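Local coordinates for protein glyoxalase III (glutathione-independent) (Candida albicans, PDB 4LRU) that converts methylglyoxal to D-lactate in one glutathione-independent step, detoxifying the methylglyoxal that the yeast cell produces itself, at residues A[29-34]-A[136-141]; A[207-212]-A[218-223]. All coordinates share one frame; numbering follows the deposited sequence.

Contact 1 (A[29-34]-A[136-141])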
ATOM      1  N   VAL A  29       4.032  -3.662   9.307  1.00 18.96           N
ATOM      2  CA  VAL A  29       3.172  -4.828   9.556  1.00 19.04           C
ATOM      3  C   VAL A  29       1.686  -4.507   9.422  1.00 18.58           C
ATOM      4  O   VAL A  29       0.992  -5.146   8.653  1.00 17.79           O
ATOM      5  CB  VAL A  29       3.437  -5.459  10.920  1.00 22.15           C
ATOM      6  CG1 VAL A  29       2.444  -6.580  11.198  1.00 20.10           C
ATOM      7  CG2 VAL A  29       4.855  -6.014  10.979  1.00 21.16           C
ATOM      8  N   VAL A  30       1.181  -3.555  10.198  1.00 19.85           N
ATOM      9  CA  VAL A  30      -0.270  -3.371  10.223  1.00 19.51           C
ATOM     10  C   VAL A  30      -0.850  -2.813   8.927  1.00 19.24           C
ATOM     11  O   VAL A  30      -2.042  -2.924   8.700  1.00 19.54           O
ATOM     12  CB  VAL A  30      -0.771  -2.527  11.413  1.00 20.37           C
ATOM     13  CG1 VAL A  30      -0.586  -3.291  12.720  1.00 20.75           C
ATOM     14  CG2 VAL A  30      -0.085  -1.176  11.456  1.00 21.52           C
ATOM     15  N   GLU A  31      -0.005  -2.264   8.049  1.00 18.56           N
ATOM     16  CA  GLU A  31      -0.472  -1.829   6.737  1.00 17.24           C
ATOM     17  C   GLU A  31      -0.796  -2.968   5.797  1.00 18.57           C
ATOM     18  O   GLU A  31      -1.520  -2.776   4.831  1.00 19.57           O
ATOM     19  CB  GLU A  31       0.554  -0.896   6.077  1.00 18.24           C
ATOM     20  CG  GLU A  31       0.677   0.393   6.852  1.00 19.37           C
ATOM     21  CD  GLU A  31       1.672   1.369   6.271  1.00 24.31           C
ATOM     22  OE1 GLU A  31       2.123   1.175   5.118  1.00 20.55           O
ATOM     23  OE2 GLU A  31       1.963   2.349   6.983  1.00 27.72           O
ATOM     24  N   ALA A  32      -0.247  -4.144   6.089  1.00 16.46           N
ATOM     25  CA  ALA A  32      -0.665  -5.394   5.484  1.00 18.23           C
ATOM     26  C   ALA A  32      -1.732  -6.097   6.309  1.00 16.89           C
ATOM     27  O   ALA A  32      -2.718  -6.593   5.753  1.00 19.59           O
ATOM     28  CB  ALA A  32       0.525  -6.311   5.301  1.00 18.59           C
ATOM     29  N   LEU A  33      -1.524  -6.166   7.622  1.00 18.62           N
ATOM     30  CA  LEU A  33      -2.408  -6.938   8.503  1.00 19.02           C
ATOM     31  C   LEU A  33      -3.821  -6.340   8.585  1.00 19.37           C
ATOM     32  O   LEU A  33      -4.805  -7.064   8.414  1.00 20.31           O
ATOM     33  CB  LEU A  33      -1.782  -7.087   9.891  1.00 19.73           C
ATOM     34  CG  LEU A  33      -2.390  -8.103  10.869  1.00 22.74           C
ATOM     35  CD1 LEU A  33      -1.361  -8.575  11.891  1.00 26.22           C
ATOM     36  CD2 LEU A  33      -3.602  -7.519  11.575  1.00 25.79           C
ATOM     37  N   HIS A  34      -3.930  -5.045   8.846  1.00 18.74           N
ATOM     38  CA  HIS A  34      -5.244  -4.432   8.978  1.00 19.00           C
ATOM     39  C   HIS A  34      -6.090  -4.582   7.714  1.00 19.47           C
ATOM     40  O   HIS A  34      -7.233  -5.055   7.791  1.00 20.79           O
ATOM     41  CB  HIS A  34      -5.142  -2.963   9.403  1.00 19.29           C
ATOM     42  CG  HIS A  34      -4.707  -2.779  10.821  1.00 19.61           C
ATOM     43  ND1 HIS A  34      -4.441  -1.540  11.358  1.00 20.59           N
ATOM     44  CD2 HIS A  34      -4.503  -3.671  11.820  1.00 21.99           C
ATOM     45  CE1 HIS A  34      -4.090  -1.673  12.622  1.00 20.59           C
ATOM     46  NE2 HIS A  34      -4.135  -2.956  12.933  1.00 22.46           N
ATOM     47  N   SER A 136      -5.876   1.238  -4.754  1.00 16.60           N
ATOM     48  CA  SER A 136      -5.755   1.864  -3.447  1.00 17.14           C
ATOM     49  C   SER A 136      -4.365   1.643  -2.883  1.00 17.76           C
ATOM     50  O   SER A 136      -3.654   0.714  -3.269  1.00 17.29           O
ATOM     51  CB  SER A 136      -6.810   1.320  -2.502  1.00 18.34           C
ATOM     52  OG  SER A 136      -6.613  -0.061  -2.278  1.00 18.68           O
ATOM     53  N   ALA A 137      -3.977   2.510  -1.960  1.00 18.26           N
ATOM     54  CA  ALA A 137      -2.729   2.358  -1.244  1.00 18.93           C
ATOM     55  C   ALA A 137      -2.750   3.213   0.010  1.00 17.86           C
ATOM     56  O   ALA A 137      -3.462   4.217   0.097  1.00 17.94           O
ATOM     57  CB  ALA A 137      -1.565   2.757  -2.135  1.00 19.55           C
ATOM     58  N   VAL A 138      -1.925   2.819   0.964  1.00 17.41           N
ATOM     59  CA  VAL A 138      -1.771   3.584   2.199  1.00 18.46           C
ATOM     60  C   VAL A 138      -0.315   4.001   2.404  1.00 22.88           C
ATOM     61  O   VAL A 138       0.607   3.304   2.000  1.00 21.38           O
ATOM     62  CB  VAL A 138      -2.308   2.797   3.407  1.00 20.45           C
ATOM     63  CG1 VAL A 138      -1.487   1.541   3.678  1.00 21.35           C
ATOM     64  CG2 VAL A 138      -2.356   3.678   4.652  1.00 21.59           C
ATOM     65  N   CYS A 139      -0.131   5.166   3.029  1.00 22.42           N
ATOM     66  CA  CYS A 139       1.178   5.593   3.547  1.00 22.33           C
ATOM     67  C   CYS A 139       2.137   5.941   2.400  1.00 19.92           C
ATOM     68  O   CYS A 139       1.863   6.876   1.666  1.00 18.38           O
ATOM     69  CB  CYS A 139       1.745   4.531   4.476  1.00 21.07           C
ATOM     70  SG  CYS A 139       3.148   5.085   5.465  1.00 33.20           S
ATOM     71  N   HIS A 140       3.224   5.191   2.196  1.00 20.71           N
ATOM     72  CA  HIS A 140       4.033   5.397   0.973  1.00 18.96           C
ATOM     73  C   HIS A 140       3.576   4.557  -0.208  1.00 18.36           C
ATOM     74  O   HIS A 140       4.145   4.632  -1.304  1.00 19.40           O
ATOM     75  CB  HIS A 140       5.522   5.157   1.238  1.00 18.93           C
ATOM     76  CG  HIS A 140       6.110   6.125   2.207  1.00 20.17           C
ATOM     77  ND1 HIS A 140       6.151   5.880   3.563  1.00 22.53           N
ATOM     78  CD2 HIS A 140       6.582   7.381   2.037  1.00 22.00           C
ATOM     79  CE1 HIS A 140       6.658   6.930   4.180  1.00 21.30           C
ATOM     80  NE2 HIS A 140       6.916   7.858   3.277  1.00 21.40           N
ATOM     81  N   GLY A 141       2.546   3.757   0.025  1.00 17.24           N
ATOM     82  CA  GLY A 141       1.963   2.913  -1.015  1.00 18.87           C
ATOM     83  C   GLY A 141       1.667   3.612  -2.328  1.00 16.19           C
ATOM     84  O   GLY A 141       1.764   2.988  -3.391  1.00 17.83           O
TER
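Glu-31, on helix 29-42, faces the end of strand 134-138, its CA 7.2 Å from that of Val-138, and no backbone bond joins the two segments. A type II' turn from Val-138 to Gly-141, closed by Gly-141 N to Val-138 O, lifts Cys-139 off the strand end with positive phi (71°), the strained nucleophile elbow of the DJ-1 superfamily. Glu-31 spans the gap with an extended chain: CG lies anti to the carbonyl carbon (chi1 -66°) and chi2 is 180°, which carries the carboxylate to the cysteine. On the way its CB and CG pass Val-138 CG1, each at 4.0 Å. At the end Glu-31 OE2 lies 3.3 Å from Cys-139 SG and OE1 3.4 Å from Cys-139 CB, so both oxygens lie against the cysteine side chain. Ala-107 and Pro-222 also touch Glu-31. Cys-139, His-140 and Glu-171 are the inferred active-site residues, the last two joined by a hydrogen bond between His-140 NE2 and Glu-171 OE2. A buried carboxylate beside the cysteine sulfur is consistent with the glutamate that sits next to the nucleophilic cysteine in DJ-1 relatives and is thought to influence its reactivity.

Contact 2 (A[207-212]-A[218-223])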
ATOM      1  N   ASP A 207      -3.048  11.571  11.594  1.00 22.71           N
ATOM      2  CA  ASP A 207      -4.508  11.534  11.511  1.00 22.58           C
ATOM      3  C   ASP A 207      -4.948  10.263  10.784  1.00 20.96           C
ATOM      4  O   ASP A 207      -4.280   9.799   9.857  1.00 21.20           O
ATOM      5  CB  ASP A 207      -5.033  12.748  10.733  1.00 24.78           C
ATOM      6  CG  ASP A 207      -4.966  14.050  11.527  1.00 28.04           C
ATOM      7  OD1 ASP A 207      -4.496  14.056  12.686  1.00 30.19           O
ATOM      8  OD2 ASP A 207      -5.379  15.089  10.960  1.00 31.27           O
ATOM      9  N   ASN A 208      -6.104   9.754  11.190  1.00 22.79           N
ATOM     10  CA  ASN A 208      -6.821   8.714  10.456  1.00 21.59           C
ATOM     11  C   ASN A 208      -7.580   9.379   9.302  1.00 21.18           C
ATOM     12  O   ASN A 208      -8.610  10.020   9.517  1.00 22.90           O
ATOM     13  CB  ASN A 208      -7.781   8.029  11.413  1.00 24.62           C
ATOM     14  CG  ASN A 208      -8.571   6.914  10.765  1.00 25.38           C
ATOM     15  OD1 ASN A 208      -8.219   6.400   9.694  1.00 22.00           O
ATOM     16  ND2 ASN A 208      -9.661   6.539  11.419  1.00 27.47           N
ATOM     17  N   PHE A 209      -6.996   9.333   8.108  1.00 20.15           N
ATOM     18  CA  PHE A 209      -7.485  10.145   6.999  1.00 20.24           C
ATOM     19  C   PHE A 209      -7.303   9.413   5.686  1.00 18.00           C
ATOM     20  O   PHE A 209      -6.242   8.849   5.427  1.00 18.93           O
ATOM     21  CB  PHE A 209      -6.745  11.486   6.950  1.00 20.11           C
ATOM     22  CG  PHE A 209      -7.226  12.417   5.865  1.00 21.40           C
ATOM     23  CD1 PHE A 209      -8.494  12.977   5.920  1.00 24.18           C
ATOM     24  CD2 PHE A 209      -6.408  12.719   4.787  1.00 21.48           C
ATOM     25  CE1 PHE A 209      -8.934  13.821   4.913  1.00 24.27           C
ATOM     26  CE2 PHE A 209      -6.838  13.575   3.792  1.00 23.10           C
ATOM     27  CZ  PHE A 209      -8.103  14.112   3.843  1.00 21.49           C
ATOM     28  N   THR A 210      -8.363   9.439   4.882  1.00 19.15           N
ATOM     29  CA  THR A 210      -8.350   8.909   3.537  1.00 19.27           C
ATOM     30  C   THR A 210      -8.953   9.889   2.536  1.00 19.67           C
ATOM     31  O   THR A 210      -9.698  10.813   2.900  1.00 22.10           O
ATOM     32  CB  THR A 210      -9.154   7.605   3.428  1.00 20.10           C
ATOM     33  OG1 THR A 210     -10.547   7.885   3.665  1.00 20.61           O
ATOM     34  CG2 THR A 210      -8.637   6.569   4.391  1.00 20.01           C
ATOM     35  N   VAL A 211      -8.623   9.651   1.272  1.00 20.20           N
ATOM     36  CA  VAL A 211      -9.195  10.392   0.156  1.00 18.94           C
ATOM     37  C   VAL A 211      -9.720   9.397  -0.853  1.00 19.11           C
ATOM     38  O   VAL A 211      -9.011   8.451  -1.220  1.00 19.99           O
ATOM     39  CB  VAL A 211      -8.146  11.296  -0.503  1.00 21.23           C
ATOM     40  CG1 VAL A 211      -8.683  11.889  -1.797  1.00 22.60           C
ATOM     41  CG2 VAL A 211      -7.714  12.397   0.462  1.00 22.54           C
ATOM     42  N   THR A 212     -10.969   9.590  -1.282  1.00 17.84           N
ATOM     43  CA  THR A 212     -11.564   8.787  -2.345  1.00 19.66           C
ATOM     44  C   THR A 212     -11.792   9.694  -3.537  1.00 21.74           C
ATOM     45  O   THR A 212     -12.434  10.767  -3.410  1.00 23.08           O
ATOM     46  CB  THR A 212     -12.909   8.177  -1.889  1.00 20.10           C
ATOM     47  OG1 THR A 212     -12.680   7.247  -0.820  1.00 21.88           O
ATOM     48  CG2 THR A 212     -13.585   7.469  -3.044  1.00 22.15           C
ATOM     49  N   THR A 218      -6.915   6.401  -1.191  1.00 18.00           N
ATOM     50  CA  THR A 218      -5.622   6.434  -0.526  1.00 17.46           C
ATOM     51  C   THR A 218      -5.758   6.857   0.928  1.00 17.60           C
ATOM     52  O   THR A 218      -6.711   7.544   1.295  1.00 18.31           O
ATOM     53  CB  THR A 218      -4.662   7.397  -1.250  1.00 16.48           C
ATOM     54  OG1 THR A 218      -5.311   8.652  -1.494  1.00 19.38           O
ATOM     55  CG2 THR A 218      -4.227   6.811  -2.593  1.00 18.78           C
ATOM     56  N   GLY A 219      -4.784   6.449   1.745  1.00 18.18           N
ATOM     57  CA  GLY A 219      -4.712   6.839   3.154  1.00 17.35           C
ATOM     58  C   GLY A 219      -3.316   7.251   3.572  1.00 18.27           C
ATOM     59  O   GLY A 219      -2.334   6.958   2.889  1.00 17.56           O
ATOM     60  N   VAL A 220      -3.210   7.909   4.719  1.00 16.88           N
ATOM     61  CA  VAL A 220      -1.991   8.661   5.034  1.00 17.70           C
ATOM     62  C   VAL A 220      -0.846   7.809   5.612  1.00 19.00           C
ATOM     63  O   VAL A 220       0.338   8.072   5.354  1.00 19.72           O
ATOM     64  CB  VAL A 220      -2.306   9.800   6.005  1.00 17.73           C
ATOM     65  CG1 VAL A 220      -1.039  10.561   6.371  1.00 18.87           C
ATOM     66  CG2 VAL A 220      -3.325  10.735   5.377  1.00 19.15           C
ATOM     67  N   ASN A 221      -1.190   6.827   6.434  1.00 17.89           N
ATOM     68  CA  ASN A 221      -0.286   6.331   7.474  1.00 18.16           C
ATOM     69  C   ASN A 221      -0.786   5.023   8.084  1.00 20.16           C
ATOM     70  O   ASN A 221      -1.864   4.540   7.743  1.00 18.43           O
ATOM     71  CB  ASN A 221      -0.120   7.395   8.573  1.00 18.90           C
ATOM     72  CG  ASN A 221      -1.457   7.904   9.102  1.00 18.83           C
ATOM     73  OD1 ASN A 221      -2.443   7.163   9.112  1.00 18.67           O
ATOM     74  ND2 ASN A 221      -1.516   9.173   9.477  1.00 19.26           N
ATOM     75  N   PRO A 222      -0.001   4.431   8.994  1.00 19.05           N
ATOM     76  CA  PRO A 222      -0.466   3.184   9.603  1.00 19.93           C
ATOM     77  C   PRO A 222      -1.811   3.350  10.307  1.00 20.20           C
ATOM     78  O   PRO A 222      -2.651   2.441  10.282  1.00 23.54           O
ATOM     79  CB  PRO A 222       0.642   2.854  10.605  1.00 21.06           C
ATOM     80  CG  PRO A 222       1.877   3.485  10.028  1.00 22.50           C
ATOM     81  CD  PRO A 222       1.369   4.775   9.421  1.00 21.22           C
ATOM     82  N   GLN A 223      -2.023   4.524  10.896  1.00 20.60           N
ATOM     83  CA  GLN A 223      -3.261   4.831  11.599  1.00 20.36           C
ATOM     84  C   GLN A 223      -4.478   4.817  10.676  1.00 20.44           C
ATOM     85  O   GLN A 223      -5.593   4.677  11.147  1.00 23.77           O
ATOM     86  CB  GLN A 223      -3.145   6.207  12.266  1.00 23.19           C
ATOM     87  CG  GLN A 223      -2.108   6.250  13.376  1.00 25.37           C
ATOM     88  CD  GLN A 223      -0.694   6.571  12.896  1.00 23.36           C
ATOM     89  OE1 GLN A 223      -0.394   6.547  11.708  1.00 21.31           O
ATOM     90  NE2 GLN A 223       0.176   6.902  13.842  1.00 26.79           N
TER
HETATM   91  O   HOH W   1      -7.132   8.916  -3.498  1.00 20.97           O
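The beta hairpin of strands 210-213 and 216-219 forms one edge of the central sheet, and this contact follows its two arms from the paired strands into the loops beyond. Val-211 and Thr-218 make an antiparallel hydrogen-bonded pair, with Val-211 N to Thr-218 O at 2.8 Å and Thr-218 N to Val-211 O at 2.9 Å. Next to it Thr-210 and Gly-219 form a non-hydrogen-bonded pair whose CA atoms are just 4.2 Å apart, and Thr-210 CA also offers a CH...O contact to Thr-218 O. Beyond the strands the pairing weakens: Val-220 N reaches Phe-209 O in a weak bond of 3.3 Å. The Phe-209 side chain, with CG anti to the backbone N (chi1 -178°), brings its ring edge to Val-220; Val-220 CG2 lies near the ring plane, 3.7 Å from Phe-209 CD2. Farther out, Asn-221 ND2 donates to Asp-207 O at 2.9 Å; the acceptor lies in the plane of the amide, although the donor is tilted 32° from the carbonyl plane. Bonds from ND2 to Pro-205 O and between OD1 and Ser-224 OG fix the rotation of this amide, close to Cys-139. Water 1 links Val-211 O with Thr-218 OG1, which also binds Thr-164 N. Thr-210 OG1, on the other face of the hairpin, is bound to Asp-231 and Lys-227 of helix 225-236, while Val-211 and Thr-218 pack on strand 162-163, and Gly-219 pairs with strand 134-138.

Overall arrangement
Contact 1 lies near the centre of the chain, and all its touching residues are buried; contact 2, about 10 Å away between centres, is partly buried and includes an outermost strand, 210-213. Both reach the same sheet, through neighbouring strands 134-138 and 216-219: Cys-139 N lies 2.8 Å from Gly-219 O, a probable hydrogen bond that ties the cysteine turn to the hairpin. The loop after the hairpin also reaches contact 1, with Pro-222 CG 3.3 Å from Glu-31 OE2. Their chemistry differs accordingly. Segments 29-34 and 136-141 meet through side chains without a hydrogen bond, whereas 207-212 and 218-223 are joined chiefly by backbone bonds and an asparagine amide.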